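Local coordinates for histidine kinase (Synechocystis sp., PDB 5DFY), which probably phosphorylates itself on histidine as a light-sensing two-component kinase, and is represented here by its third GAF domain, which carries phycocyanobilin, at residues 147-153 and 168-174; 59-63 and 86-90; 54-58 and 192-196; 76-81 and 111-116. All coordinates share one frame; numbering follows the deposited sequence.

Interaction 1. Residues 147-153 and 168-174. With CYC (phycocyanobilin), chain B.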
loop_
_atom_site.group_PDB
_atom_site.type_symbol
_atom_site.label_atom_id
_atom_site.label_comp_id
_atom_site.label_asym_id
_atom_site.label_seq_id
_atom_site.Cartn_x
_atom_site.Cartn_y
_atom_site.Cartn_z
ATOM N N GLU A 147 -22.513 23.272 -3.256
ATOM C CA GLU A 147 -23.626 22.974 -2.354
ATOM C C GLU A 147 -23.163 22.129 -1.154
ATOM O O GLU A 147 -23.836 21.198 -0.731
ATOM C CB GLU A 147 -24.784 22.284 -3.101
ATOM C CG GLU A 147 -26.103 22.451 -2.360
ATOM C CD GLU A 147 -27.326 21.990 -3.136
ATOM O OE1 GLU A 147 -27.205 21.264 -4.149
ATOM O OE2 GLU A 147 -28.444 22.358 -2.724
ATOM N N ILE A 148 -22.010 22.490 -0.607
ATOM C CA ILE A 148 -21.447 21.803 0.546
ATOM C C ILE A 148 -21.727 22.623 1.804
ATOM O O ILE A 148 -21.185 23.714 1.965
ATOM C CB ILE A 148 -19.928 21.602 0.395
ATOM C CG1 ILE A 148 -19.639 20.683 -0.802
ATOM C CG2 ILE A 148 -19.379 20.974 1.659
ATOM C CD1 ILE A 148 -18.177 20.673 -1.255
ATOM N N ARG A 149 -22.587 22.119 2.681
ATOM C CA ARG A 149 -22.850 22.773 3.954
ATOM C C ARG A 149 -21.997 22.195 5.075
ATOM O O ARG A 149 -21.692 22.878 6.043
ATOM C CB ARG A 149 -24.319 22.647 4.323
ATOM C CG ARG A 149 -24.705 23.350 5.626
ATOM C CD ARG A 149 -24.537 24.874 5.530
ATOM N NE ARG A 149 -24.857 25.476 6.813
ATOM C CZ ARG A 149 -26.097 25.709 7.235
ATOM N NH1 ARG A 149 -27.147 25.430 6.465
ATOM N NH2 ARG A 149 -26.290 26.227 8.437
ATOM N N ALA A 150 -21.656 20.912 4.954
ATOM C CA ALA A 150 -20.854 20.194 5.962
ATOM C C ALA A 150 -20.038 19.170 5.201
ATOM O O ALA A 150 -20.527 18.639 4.218
ATOM C CB ALA A 150 -21.717 19.499 6.993
ATOM N N PHE A 151 -18.800 18.894 5.616
ATOM C CA PHE A 151 -18.012 17.893 4.893
ATOM C C PHE A 151 -17.099 17.111 5.799
ATOM O O PHE A 151 -16.684 17.580 6.848
ATOM C CB PHE A 151 -17.196 18.530 3.757
ATOM C CG PHE A 151 -16.082 19.443 4.186
ATOM C CD1 PHE A 151 -14.828 18.930 4.506
ATOM C CD2 PHE A 151 -16.263 20.817 4.207
ATOM C CE1 PHE A 151 -13.784 19.768 4.883
ATOM C CE2 PHE A 151 -15.220 21.667 4.576
ATOM C CZ PHE A 151 -13.978 21.145 4.917
ATOM N N LEU A 152 -16.768 15.919 5.343
ATOM C CA LEU A 152 -15.802 15.069 6.006
ATOM C C LEU A 152 -14.888 14.543 4.891
ATOM O O LEU A 152 -15.349 13.788 4.027
ATOM C CB LEU A 152 -16.508 13.947 6.747
ATOM C CG LEU A 152 -15.675 12.798 7.313
ATOM C CD1 LEU A 152 -14.480 13.252 8.066
ATOM C CD2 LEU A 152 -16.566 11.920 8.157
ATOM N N THR A 153 -13.621 14.963 4.876
ATOM C CA THR A 153 -12.745 14.643 3.766
ATOM C C THR A 153 -11.495 13.976 4.327
ATOM O O THR A 153 -10.861 14.493 5.238
ATOM C CB THR A 153 -12.445 15.918 2.929
ATOM O OG1 THR A 153 -13.690 16.392 2.388
ATOM C CG2 THR A 153 -11.492 15.644 1.781
ATOM N N ALA A 168 -17.156 13.164 1.910
ATOM C CA ALA A 168 -18.571 12.974 2.198
ATOM C C ALA A 168 -19.169 14.343 2.563
ATOM O O ALA A 168 -18.589 15.092 3.352
ATOM C CB ALA A 168 -18.758 11.986 3.311
ATOM N N TYR A 169 -20.332 14.656 1.985
ATOM C CA TYR A 169 -20.896 16.009 2.041
ATOM C C TYR A 169 -22.352 15.993 2.422
ATOM O O TYR A 169 -23.109 15.139 1.972
ATOM C CB TYR A 169 -20.741 16.709 0.690
ATOM C CG TYR A 169 -19.316 16.664 0.200
ATOM C CD1 TYR A 169 -18.390 17.591 0.641
ATOM C CD2 TYR A 169 -18.888 15.661 -0.649
ATOM C CE1 TYR A 169 -17.063 17.536 0.217
ATOM C CE2 TYR A 169 -17.581 15.601 -1.082
ATOM C CZ TYR A 169 -16.677 16.544 -0.646
ATOM O OH TYR A 169 -15.372 16.451 -1.076
ATOM N N GLN A 170 -22.723 16.947 3.274
ATOM C CA GLN A 170 -24.123 17.242 3.555
ATOM C C GLN A 170 -24.432 18.547 2.866
ATOM O O GLN A 170 -23.688 19.506 2.999
ATOM C CB GLN A 170 -24.389 17.330 5.065
ATOM C CG GLN A 170 -25.748 16.803 5.489
ATOM C CD GLN A 170 -25.842 15.288 5.425
ATOM O OE1 GLN A 170 -24.835 14.601 5.282
ATOM N NE2 GLN A 170 -27.045 14.761 5.538
ATOM N N ASN A 171 -25.550 18.581 2.149
ATOM C CA ASN A 171 -25.860 19.684 1.245
ATOM C C ASN A 171 -26.858 20.702 1.761
ATOM O O ASN A 171 -26.801 21.863 1.361
ATOM C CB ASN A 171 -26.413 19.146 -0.058
ATOM C CG ASN A 171 -25.359 18.552 -0.943
ATOM O OD1 ASN A 171 -24.346 18.035 -0.467
ATOM N ND2 ASN A 171 -25.574 18.639 -2.241
ATOM N N GLY A 172 -27.762 20.262 2.623
ATOM C CA GLY A 172 -28.908 21.081 3.002
ATOM C C GLY A 172 -29.062 21.443 4.455
ATOM O O GLY A 172 -30.060 22.071 4.830
ATOM N N ALA A 173 -28.101 21.055 5.284
ATOM C CA ALA A 173 -28.129 21.338 6.712
ATOM C C ALA A 173 -26.744 21.082 7.277
ATOM O O ALA A 173 -25.966 20.311 6.704
ATOM C CB ALA A 173 -29.134 20.472 7.419
ATOM N N PRO A 174 -26.430 21.705 8.412
ATOM C CA PRO A 174 -25.177 21.354 9.074
ATOM C C PRO A 174 -25.257 19.946 9.626
ATOM O O PRO A 174 -26.337 19.358 9.743
ATOM C CB PRO A 174 -25.038 22.411 10.170
ATOM C CG PRO A 174 -26.387 22.980 10.358
ATOM C CD PRO A 174 -27.154 22.793 9.096
HETATM C CHA CYC B . -8.187 24.431 2.639
HETATM N NA CYC B . -9.267 23.193 0.703
HETATM C C1A CYC B . -8.710 23.343 2.054
HETATM C C2A CYC B . -8.847 22.004 2.720
HETATM C C3A CYC B . -9.469 21.081 1.799
HETATM C C4A CYC B . -9.739 21.823 0.557
HETATM C CMA CYC B . -9.758 19.633 2.099
HETATM C CAA CYC B . -8.324 21.695 4.112
HETATM C CBA CYC B . -6.827 21.430 3.839
HETATM C CGA CYC B . -5.944 21.171 5.059
HETATM O O1A CYC B . -6.380 21.452 6.198
HETATM O O2A CYC B . -4.761 20.699 4.940
HETATM C CHB CYC B . -10.303 21.362 -0.741
HETATM N NB CYC B . -12.104 19.861 0.154
HETATM C C1B CYC B . -11.151 20.356 -0.878
HETATM C C2B CYC B . -11.333 19.557 -2.096
HETATM C C3B CYC B . -12.342 18.613 -1.867
HETATM C C4B CYC B . -12.874 18.775 -0.495
HETATM C CMB CYC B . -10.528 19.770 -3.360
HETATM C CAB CYC B . -12.856 17.575 -2.858
HETATM C CBB CYC B . -12.482 16.176 -2.389
HETATM O OB CYC B . -13.746 18.160 0.070
HETATM N NC CYC B . -9.665 26.954 -2.010
HETATM C C1C CYC B . -10.341 27.239 -3.006
HETATM C C2C CYC B . -9.920 28.816 -3.545
HETATM C C3C CYC B . -8.729 29.031 -3.052
HETATM C C4C CYC B . -8.725 28.147 -1.697
HETATM C CMC CYC B . -10.071 28.922 -5.106
HETATM C CAC CYC B . -8.306 30.568 -2.724
HETATM C CBC CYC B . -8.033 31.280 -4.029
HETATM O OC CYC B . -11.176 26.542 -3.548
HETATM C CHD CYC B . -7.958 28.367 -0.619
HETATM N ND CYC B . -8.264 26.137 0.638
HETATM C C1D CYC B . -7.909 27.457 0.566
HETATM C C2D CYC B . -7.479 27.879 1.791
HETATM C C3D CYC B . -7.549 26.821 2.636
HETATM C C4D CYC B . -8.037 25.736 1.913
HETATM C CMD CYC B . -6.997 29.295 2.075
HETATM C CAD CYC B . -7.168 26.815 4.095
HETATM C CBD CYC B . -8.396 26.951 4.971
HETATM C CGD CYC B . -9.020 28.321 4.773
HETATM O O1D CYC B . -10.122 28.453 4.176
HETATM O O2D CYC B . -8.440 29.357 5.200
HETATM O O HOH W 1 -28.681 23.248 -0.185
#
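Tyr-169 and Thr-153 meet at the phycocyanobilin pocket of the GAF domain, on the antiparallel hairpin of strands 150-158 and 161-170. Both donate to one chromophore carbonyl oxygen. Tyr-169 OH lies 2.6 Å from CYC OB, and Thr-153 OG1 lies 2.9 Å from it. OB sits at the tyrosine ring edge, in the ring plane. Tyr-169 CG stands anti to the residue's own backbone carbonyl carbon (chi1 -52°), which carries the ring toward OB. Two neighbours brace its CD1 side: Phe-151 CB at 3.5 Å from CD1 and Ile-148 CD1 at 3.6 Å from the same atom.

Leu-152 and Ala-168 form a hydrogen-bonded pair with both backbone bonds made. Arg-149 and Ala-150 both face Gln-170, a classic beta bulge, and Gln-170 O accepts from Arg-149 N at 2.9 Å and Ala-150 N at 3.2 Å. Next to it, Pro-174 CD packs over one face of the Arg-149 guanidinium, 3.6 Å from NH2. Arg-149 NE also forms a salt bridge with Asp-129. A water donates to both Glu-147 OE2 and Asn-171 O.

A phenylalanine in place of Tyr-169 would probably leave OB with Thr-153 OG1 as its one hydroxyl donor from this hairpin. Two donors on a single carbonyl oxygen help to hold this end of the chromophore. They would also probably polarise its C=O, so the hairpin may influence the bilin electronically as well as sterically.

Interaction 2. Residues 59-63 and 86-90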
loop_
_atom_site.group_PDB
_atom_site.type_symbol
_atom_site.label_atom_id
_atom_site.label_comp_id
_atom_site.label_asym_id
_atom_site.label_seq_id
_atom_site.Cartn_x
_atom_site.Cartn_y
_atom_site.Cartn_z
ATOM N N SER A 59 -17.988 4.839 -3.450
ATOM C CA SER A 59 -18.687 6.109 -3.282
ATOM C C SER A 59 -20.130 5.853 -2.854
ATOM O O SER A 59 -20.658 6.517 -1.973
ATOM C CB SER A 59 -18.664 6.933 -4.575
ATOM O OG SER A 59 -17.332 7.279 -4.953
ATOM N N ASP A 60 -20.765 4.881 -3.520
ATOM C CA ASP A 60 -22.139 4.517 -3.181
ATOM C C ASP A 60 -22.212 3.922 -1.773
ATOM O O ASP A 60 -23.167 4.166 -1.033
ATOM C CB ASP A 60 -22.718 3.498 -4.172
ATOM C CG ASP A 60 -23.001 4.085 -5.554
ATOM O OD1 ASP A 60 -22.990 5.329 -5.744
ATOM O OD2 ASP A 60 -23.264 3.272 -6.473
ATOM N N GLU A 61 -21.200 3.142 -1.393
ATOM C CA GLU A 61 -21.149 2.572 -0.057
ATOM C C GLU A 61 -21.073 3.672 1.011
ATOM O O GLU A 61 -21.811 3.631 1.999
ATOM C CB GLU A 61 -19.959 1.600 0.049
ATOM C CG GLU A 61 -19.729 1.024 1.451
ATOM C CD GLU A 61 -18.466 0.154 1.545
ATOM O OE1 GLU A 61 -17.431 0.492 0.921
ATOM O OE2 GLU A 61 -18.515 -0.867 2.259
ATOM N N VAL A 62 -20.207 4.662 0.799
ATOM C CA VAL A 62 -20.092 5.775 1.733
ATOM C C VAL A 62 -21.431 6.489 1.872
ATOM O O VAL A 62 -21.880 6.779 2.978
ATOM C CB VAL A 62 -19.008 6.766 1.298
ATOM C CG1 VAL A 62 -19.025 8.001 2.180
ATOM C CG2 VAL A 62 -17.650 6.081 1.315
ATOM N N ARG A 63 -22.069 6.776 0.744
ATOM C CA ARG A 63 -23.279 7.579 0.772
ATOM C C ARG A 63 -24.359 6.806 1.517
ATOM O O ARG A 63 -25.116 7.386 2.292
ATOM C CB ARG A 63 -23.746 7.940 -0.639
ATOM C CG ARG A 63 -24.936 8.921 -0.602
ATOM C CD ARG A 63 -25.136 9.646 -1.921
ATOM N NE ARG A 63 -25.494 8.768 -3.029
ATOM C CZ ARG A 63 -26.727 8.330 -3.290
ATOM N NH1 ARG A 63 -27.742 8.656 -2.500
ATOM N NH2 ARG A 63 -26.942 7.559 -4.348
ATOM N N HIS A 86 -15.068 10.696 -9.644
ATOM C CA HIS A 86 -16.334 10.019 -9.398
ATOM C C HIS A 86 -17.195 10.763 -8.396
ATOM O O HIS A 86 -16.698 11.405 -7.481
ATOM C CB HIS A 86 -16.126 8.586 -8.907
ATOM C CG HIS A 86 -17.339 7.733 -9.067
ATOM N ND1 HIS A 86 -17.581 6.981 -10.195
ATOM C CD2 HIS A 86 -18.421 7.561 -8.267
ATOM C CE1 HIS A 86 -18.739 6.360 -10.070
ATOM N NE2 HIS A 86 -19.268 6.697 -8.908
ATOM N N GLU A 87 -18.506 10.646 -8.601
ATOM C CA GLU A 87 -19.524 11.248 -7.747
ATOM C C GLU A 87 -20.627 10.239 -7.463
ATOM O O GLU A 87 -21.104 9.555 -8.372
ATOM C CB GLU A 87 -20.116 12.491 -8.424
ATOM C CG GLU A 87 -21.317 13.092 -7.707
ATOM C CD GLU A 87 -21.905 14.254 -8.488
ATOM O OE1 GLU A 87 -21.971 14.155 -9.740
ATOM O OE2 GLU A 87 -22.271 15.263 -7.853
ATOM N N SER A 88 -21.053 10.148 -6.209
ATOM C CA SER A 88 -22.306 9.497 -5.852
ATOM C C SER A 88 -23.168 10.575 -5.209
ATOM O O SER A 88 -22.752 11.189 -4.237
ATOM C CB SER A 88 -22.088 8.324 -4.891
ATOM O OG SER A 88 -23.293 7.693 -4.505
ATOM N N VAL A 89 -24.356 10.817 -5.754
ATOM C CA VAL A 89 -25.201 11.879 -5.251
ATOM C C VAL A 89 -26.668 11.456 -5.251
ATOM O O VAL A 89 -27.122 10.742 -6.161
ATOM C CB VAL A 89 -24.997 13.163 -6.084
ATOM C CG1 VAL A 89 -25.389 12.970 -7.552
ATOM C CG2 VAL A 89 -25.753 14.348 -5.490
ATOM N N ALA A 90 -27.399 11.875 -4.215
ATOM C CA ALA A 90 -28.838 11.600 -4.151
ATOM C C ALA A 90 -29.553 12.406 -5.235
ATOM O O ALA A 90 -29.122 13.501 -5.597
ATOM C CB ALA A 90 -29.392 11.937 -2.779
HETATM O O HOH W 2 -21.770 6.335 -8.013
#
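Ser-88 of edge strand 82-89 is held by Asp-60 and Arg-63 of helix 50-66, which packs against the GAF-domain sheet. The helix and strand segments run at 32° to each other.

Direct hydrogen bonds come first. Ser-88 OG donates to Asp-60 OD1 over 2.7 Å, on the anti lone pair of that oxygen. The same OG accepts from Arg-63 NE at 2.9 Å. This second bond is nearly straight (169° at the hydrogen), with OG close to the guanidinium plane. The Ser-88 hydroxyl swings opposite the backbone N (chi1 179°), which puts OG between the two partners.

Water adds a second link. One molecule donates to Asp-60 OD1 at 2.8 Å and lies 2.7 Å from His-86 NE2, in the plane of the imidazole. On its other nitrogen, His-86 ND1 is hydrogen-bonded to Gln-52, seven residues (about two turns) before Ser-59 on helix 50-66.

Packing makes up the rest. The Arg-63 guanidinium lies flat over the peptide between Val-89 and Ala-90, with Val-89 C 3.7 Å from Arg-63 CZ. Its NH1 reaches Ala-90 CA at 3.5 Å. Ser-59 CB packs on Ser-88 CB at 3.7 Å.

Ser-88 OG is thus both donor and acceptor between an acid and a base. The hydroxyl relays Arg-63 to Asp-60, and opposite charges on the two would probably strengthen both bonds.

Interaction 3. Residues 54-58 and 192-196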
loop_
_atom_site.group_PDB
_atom_site.type_symbol
_atom_site.label_atom_id
_atom_site.label_comp_id
_atom_site.label_asym_id
_atom_site.label_seq_id
_atom_site.Cartn_x
_atom_site.Cartn_y
_atom_site.Cartn_z
ATOM N N ILE A 54 -14.655 0.290 -9.037
ATOM C CA ILE A 54 -14.190 0.402 -7.661
ATOM C C ILE A 54 -14.664 1.729 -7.055
ATOM O O ILE A 54 -15.148 1.762 -5.924
ATOM C CB ILE A 54 -12.653 0.299 -7.586
ATOM C CG1 ILE A 54 -12.232 -1.139 -7.905
ATOM C CG2 ILE A 54 -12.140 0.713 -6.211
ATOM C CD1 ILE A 54 -10.743 -1.276 -8.212
ATOM N N PHE A 55 -14.521 2.810 -7.809
ATOM C CA PHE A 55 -14.927 4.124 -7.336
ATOM C C PHE A 55 -16.427 4.188 -7.121
ATOM O O PHE A 55 -16.905 4.776 -6.150
ATOM C CB PHE A 55 -14.504 5.221 -8.318
ATOM C CG PHE A 55 -13.031 5.295 -8.545
ATOM C CD1 PHE A 55 -12.146 5.187 -7.484
ATOM C CD2 PHE A 55 -12.521 5.468 -9.812
ATOM C CE1 PHE A 55 -10.775 5.253 -7.690
ATOM C CE2 PHE A 55 -11.157 5.514 -10.022
ATOM C CZ PHE A 55 -10.286 5.396 -8.953
ATOM N N ARG A 56 -17.176 3.587 -8.064
ATOM C CA ARG A 56 -18.630 3.563 -7.876
ATOM C C ARG A 56 -19.001 2.810 -6.609
ATOM O O ARG A 56 -19.783 3.295 -5.777
ATOM C CB ARG A 56 -19.303 2.930 -9.100
ATOM C CG ARG A 56 -20.828 2.922 -9.038
ATOM C CD ARG A 56 -21.398 2.273 -10.297
ATOM N NE ARG A 56 -21.038 0.858 -10.384
ATOM C CZ ARG A 56 -20.112 0.359 -11.205
ATOM N NH1 ARG A 56 -19.428 1.158 -12.026
ATOM N NH2 ARG A 56 -19.864 -0.951 -11.201
ATOM N N ALA A 57 -18.442 1.643 -6.423
ATOM C CA ALA A 57 -18.802 0.833 -5.278
ATOM C C ALA A 57 -18.484 1.576 -3.991
ATOM O O ALA A 57 -19.302 1.632 -3.084
ATOM C CB ALA A 57 -18.077 -0.516 -5.308
ATOM N N THR A 58 -17.291 2.148 -3.915
ATOM C CA THR A 58 -16.880 2.822 -2.695
ATOM C C THR A 58 -17.749 4.036 -2.429
ATOM O O THR A 58 -18.198 4.244 -1.307
ATOM C CB THR A 58 -15.398 3.270 -2.756
ATOM O OG1 THR A 58 -14.556 2.113 -2.807
ATOM C CG2 THR A 58 -15.034 4.104 -1.532
ATOM N N LEU A 192 -10.057 1.634 -0.218
ATOM C CA LEU A 192 -10.101 2.114 -1.596
ATOM C C LEU A 192 -8.691 2.189 -2.179
ATOM O O LEU A 192 -8.442 1.780 -3.313
ATOM C CB LEU A 192 -10.774 3.483 -1.680
ATOM C CG LEU A 192 -10.669 4.190 -3.028
ATOM C CD1 LEU A 192 -11.351 3.384 -4.137
ATOM C CD2 LEU A 192 -11.307 5.571 -2.890
ATOM N N GLY A 193 -7.760 2.741 -1.400
ATOM C CA GLY A 193 -6.402 2.909 -1.867
ATOM C C GLY A 193 -5.734 1.575 -2.167
ATOM O O GLY A 193 -5.001 1.435 -3.155
ATOM N N VAL A 194 -5.971 0.591 -1.301
ATOM C CA VAL A 194 -5.461 -0.758 -1.536
ATOM C C VAL A 194 -6.090 -1.362 -2.792
ATOM O O VAL A 194 -5.401 -1.990 -3.578
ATOM C CB VAL A 194 -5.723 -1.671 -0.315
ATOM C CG1 VAL A 194 -5.598 -3.141 -0.683
ATOM C CG2 VAL A 194 -4.786 -1.327 0.795
ATOM N N ALA A 195 -7.394 -1.164 -3.002
ATOM C CA ALA A 195 -8.039 -1.680 -4.211
ATOM C C ALA A 195 -7.446 -1.053 -5.458
ATOM O O ALA A 195 -7.243 -1.728 -6.460
ATOM C CB ALA A 195 -9.542 -1.433 -4.163
ATOM N N VAL A 196 -7.191 0.255 -5.426
ATOM C CA VAL A 196 -6.582 0.918 -6.559
ATOM C C VAL A 196 -5.184 0.353 -6.822
ATOM O O VAL A 196 -4.842 0.043 -7.953
ATOM C CB VAL A 196 -6.532 2.457 -6.357
ATOM C CG1 VAL A 196 -5.721 3.126 -7.424
ATOM C CG2 VAL A 196 -7.960 3.008 -6.351
#
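Ile-54 and Leu-192 meet where two helices of the GAF domain pack antiparallel. The first is helix 50-66 and the second is helix 179-203. Their short segments are 10.7 Å apart at the axes and run at 165°. The contact is made mainly by hydrocarbon groups.

Ile-54 comes first. Its CG2 methyl makes the closest touch, and it presses on Leu-192 CD1 at 3.5 Å, tighter than usual for two carbons. The same methyl meets Ala-195 CB at 3.9 Å. The CB of Ile-54 points toward the other helix, and CG2, anti to the backbone N, carries on to Leu-192.

Phe-55 follows. Its side chain crosses those of Leu-192 and Val-196 at about right angles. Phe-55 CE1 is 3.8 Å from Val-196 CG2, and Phe-55 CD1 is 3.9 Å from Leu-192 CD1. Phe-55 also touches Ile-85 and His-86 of strand 82-89, and Val-196 touches Val-158 of strand 150-158. Phe-55 and Val-196 thus also pack the pair on the sheet.

One turn on from Ile-54, Thr-58 closes the row. Leu-192 CD1 thus touches three residues of the first helix, and its last neighbour is the hydroxyl oxygen Thr-58 OG1, at 3.7 Å.

Interaction 4. Residues 76-81 and 111-116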
loop_
_atom_site.group_PDB
_atom_site.type_symbol
_atom_site.label_atom_id
_atom_site.label_comp_id
_atom_site.label_asym_id
_atom_site.label_seq_id
_atom_site.Cartn_x
_atom_site.Cartn_y
_atom_site.Cartn_z
ATOM N N PHE A 76 -5.251 13.499 -7.090
ATOM C CA PHE A 76 -4.192 14.483 -7.297
ATOM C C PHE A 76 -3.423 14.283 -8.600
ATOM O O PHE A 76 -3.119 13.164 -9.027
ATOM C CB PHE A 76 -3.227 14.452 -6.134
ATOM C CG PHE A 76 -3.771 15.053 -4.864
ATOM C CD1 PHE A 76 -4.095 16.403 -4.790
ATOM C CD2 PHE A 76 -3.968 14.275 -3.738
ATOM C CE1 PHE A 76 -4.584 16.951 -3.609
ATOM C CE2 PHE A 76 -4.442 14.809 -2.559
ATOM C CZ PHE A 76 -4.768 16.154 -2.493
ATOM N N ASN A 77 -3.132 15.409 -9.240
ATOM C CA ASN A 77 -2.243 15.448 -10.390
ATOM C C ASN A 77 -0.828 15.577 -9.877
ATOM O O ASN A 77 -0.617 15.855 -8.702
ATOM C CB ASN A 77 -2.586 16.621 -11.289
ATOM C CG ASN A 77 -3.919 16.468 -11.967
ATOM O OD1 ASN A 77 -4.281 15.381 -12.413
ATOM N ND2 ASN A 77 -4.665 17.570 -12.056
ATOM N N PRO A 78 0.159 15.401 -10.763
ATOM C CA PRO A 78 1.540 15.500 -10.290
ATOM C C PRO A 78 1.867 16.843 -9.619
ATOM O O PRO A 78 2.647 16.847 -8.669
ATOM C CB PRO A 78 2.346 15.293 -11.576
ATOM C CG PRO A 78 1.479 14.366 -12.384
ATOM C CD PRO A 78 0.072 14.856 -12.129
ATOM N N ASP A 79 1.269 17.939 -10.076
ATOM C CA ASP A 79 1.553 19.249 -9.495
ATOM C C ASP A 79 0.639 19.584 -8.314
ATOM O O ASP A 79 0.589 20.726 -7.874
ATOM C CB ASP A 79 1.455 20.354 -10.564
ATOM C CG ASP A 79 0.049 20.558 -11.097
ATOM O OD1 ASP A 79 -0.889 19.901 -10.616
ATOM O OD2 ASP A 79 -0.124 21.408 -12.007
ATOM N N TRP A 80 -0.075 18.576 -7.816
ATOM C CA TRP A 80 -0.939 18.668 -6.626
ATOM C C TRP A 80 -2.189 19.532 -6.812
ATOM O O TRP A 80 -2.938 19.755 -5.858
ATOM C CB TRP A 80 -0.143 19.142 -5.414
ATOM C CG TRP A 80 0.882 18.147 -5.033
ATOM C CD1 TRP A 80 2.229 18.241 -5.251
ATOM C CD2 TRP A 80 0.666 16.873 -4.410
ATOM N NE1 TRP A 80 2.861 17.114 -4.803
ATOM C CE2 TRP A 80 1.925 16.253 -4.281
ATOM C CE3 TRP A 80 -0.470 16.189 -3.958
ATOM C CZ2 TRP A 80 2.085 15.000 -3.711
ATOM C CZ3 TRP A 80 -0.307 14.950 -3.392
ATOM C CH2 TRP A 80 0.957 14.360 -3.271
ATOM N N SER A 81 -2.460 19.937 -8.046
ATOM C CA SER A 81 -3.826 20.207 -8.451
ATOM C C SER A 81 -4.529 18.864 -8.440
ATOM O O SER A 81 -3.901 17.828 -8.155
ATOM C CB SER A 81 -3.900 20.853 -9.842
ATOM O OG SER A 81 -3.440 19.988 -10.879
ATOM N N LEU A 111 -4.208 23.387 -1.172
ATOM C CA LEU A 111 -3.757 21.997 -1.298
ATOM C C LEU A 111 -2.573 21.899 -2.220
ATOM O O LEU A 111 -1.634 21.138 -1.987
ATOM C CB LEU A 111 -4.871 21.087 -1.829
ATOM C CG LEU A 111 -6.005 20.719 -0.892
ATOM C CD1 LEU A 111 -6.998 19.874 -1.663
ATOM C CD2 LEU A 111 -5.507 19.972 0.325
ATOM N N GLN A 112 -2.623 22.654 -3.303
ATOM C CA GLN A 112 -1.535 22.622 -4.261
ATOM C C GLN A 112 -0.240 23.125 -3.658
ATOM O O GLN A 112 0.784 22.469 -3.756
ATOM C CB GLN A 112 -1.902 23.446 -5.482
ATOM C CG GLN A 112 -0.853 23.429 -6.541
ATOM C CD GLN A 112 -1.427 23.770 -7.900
ATOM O OE1 GLN A 112 -1.027 23.204 -8.915
ATOM N NE2 GLN A 112 -2.384 24.687 -7.922
ATOM N N GLU A 113 -0.289 24.291 -3.009
ATOM C CA GLU A 113 0.924 24.886 -2.445
ATOM C C GLU A 113 1.498 24.050 -1.316
ATOM O O GLU A 113 2.704 24.044 -1.101
ATOM C CB GLU A 113 0.651 26.306 -1.952
ATOM C CG GLU A 113 0.402 27.279 -3.095
ATOM C CD GLU A 113 -0.031 28.660 -2.632
ATOM O OE1 GLU A 113 0.082 28.955 -1.421
ATOM O OE2 GLU A 113 -0.482 29.452 -3.485
ATOM N N ASN A 114 0.639 23.352 -0.581
ATOM C CA ASN A 114 1.092 22.540 0.530
ATOM C C ASN A 114 1.179 21.065 0.172
ATOM O O ASN A 114 1.294 20.230 1.043
ATOM C CB ASN A 114 0.177 22.763 1.721
ATOM C CG ASN A 114 0.264 24.180 2.238
ATOM O OD1 ASN A 114 -0.627 24.997 2.010
ATOM N ND2 ASN A 114 1.360 24.491 2.902
ATOM N N GLU A 115 1.145 20.784 -1.126
ATOM C CA GLU A 115 1.369 19.449 -1.656
ATOM C C GLU A 115 0.526 18.422 -0.928
ATOM O O GLU A 115 1.008 17.354 -0.567
ATOM C CB GLU A 115 2.843 19.094 -1.573
ATOM C CG GLU A 115 3.698 20.167 -2.246
ATOM C CD GLU A 115 5.155 19.787 -2.410
ATOM O OE1 GLU A 115 5.763 19.298 -1.439
ATOM O OE2 GLU A 115 5.694 19.995 -3.518
ATOM N N GLY A 116 -0.740 18.756 -0.749
ATOM C CA GLY A 116 -1.677 17.853 -0.102
ATOM C C GLY A 116 -2.029 18.223 1.325
ATOM O O GLY A 116 -2.940 17.648 1.915
HETATM O O HOH W 3 5.692 16.995 -5.076
#
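Trp-80 lies against Glu-115 where the turn joining strands 70-76 and 82-89 meets the end of helix 109-113. That helix closes in a Schellman motif with Glu-115 as its C-prime residue. The turn is type I from Asn-77 to Trp-80, and Asp-79 OD1 adds an Asx turn by accepting from Ser-81 N.

Trp-80 CG is anti to its carbonyl carbon (chi1 -65°), which lays the indole along Glu-115. Glu-115 lies over one face, with CB 3.8 Å from the centroid of the five-membered ring and 11° off its normal, a CH-pi contact. The Glu-115 backbone continues over the same face, with its O above the ring. Trp-80 CE3 lies over one face of the Phe-76 ring, toward its rim. The Phe-76 ring edge meets Leu-111 CD1, 4.3 Å from Phe-76 CE1. Leu-111 in turn touches the phycocyanobilin.

Gln-112 meets the turn through CG, 3.3 Å from Asp-79 O, and CA, in a CA-H...O contact with Trp-80 O at 3.6 Å.

Replacing Trp-80 by an alanine is likely to open a gap over Glu-115 and uncover this Schellman turn. At the indole edge, in plane, Trp-80 NE1 donates to a water 2.8 Å away.

In the fold
From the N terminus, helix 50-66 supplies the first segments of interactions 3 and 2. Interaction 3 closes the longest loop, back to helix 179-203 near the C terminus, and the other three nest inside it. Interaction 2 joins the helix to edge strand 82-89. Interaction 4 starts within that loop, at the turn after strand 70-76, and ends beyond it at helix 109-113, so the two cross. Interaction 1 follows both in series and closes the hairpin of strands 150-158 and 161-170. Interaction 2 touches interaction 3 through His-86 and interaction 1 through Val-62. Interaction 4 stands apart, about 7 Å from interaction 1 at the nearest atoms.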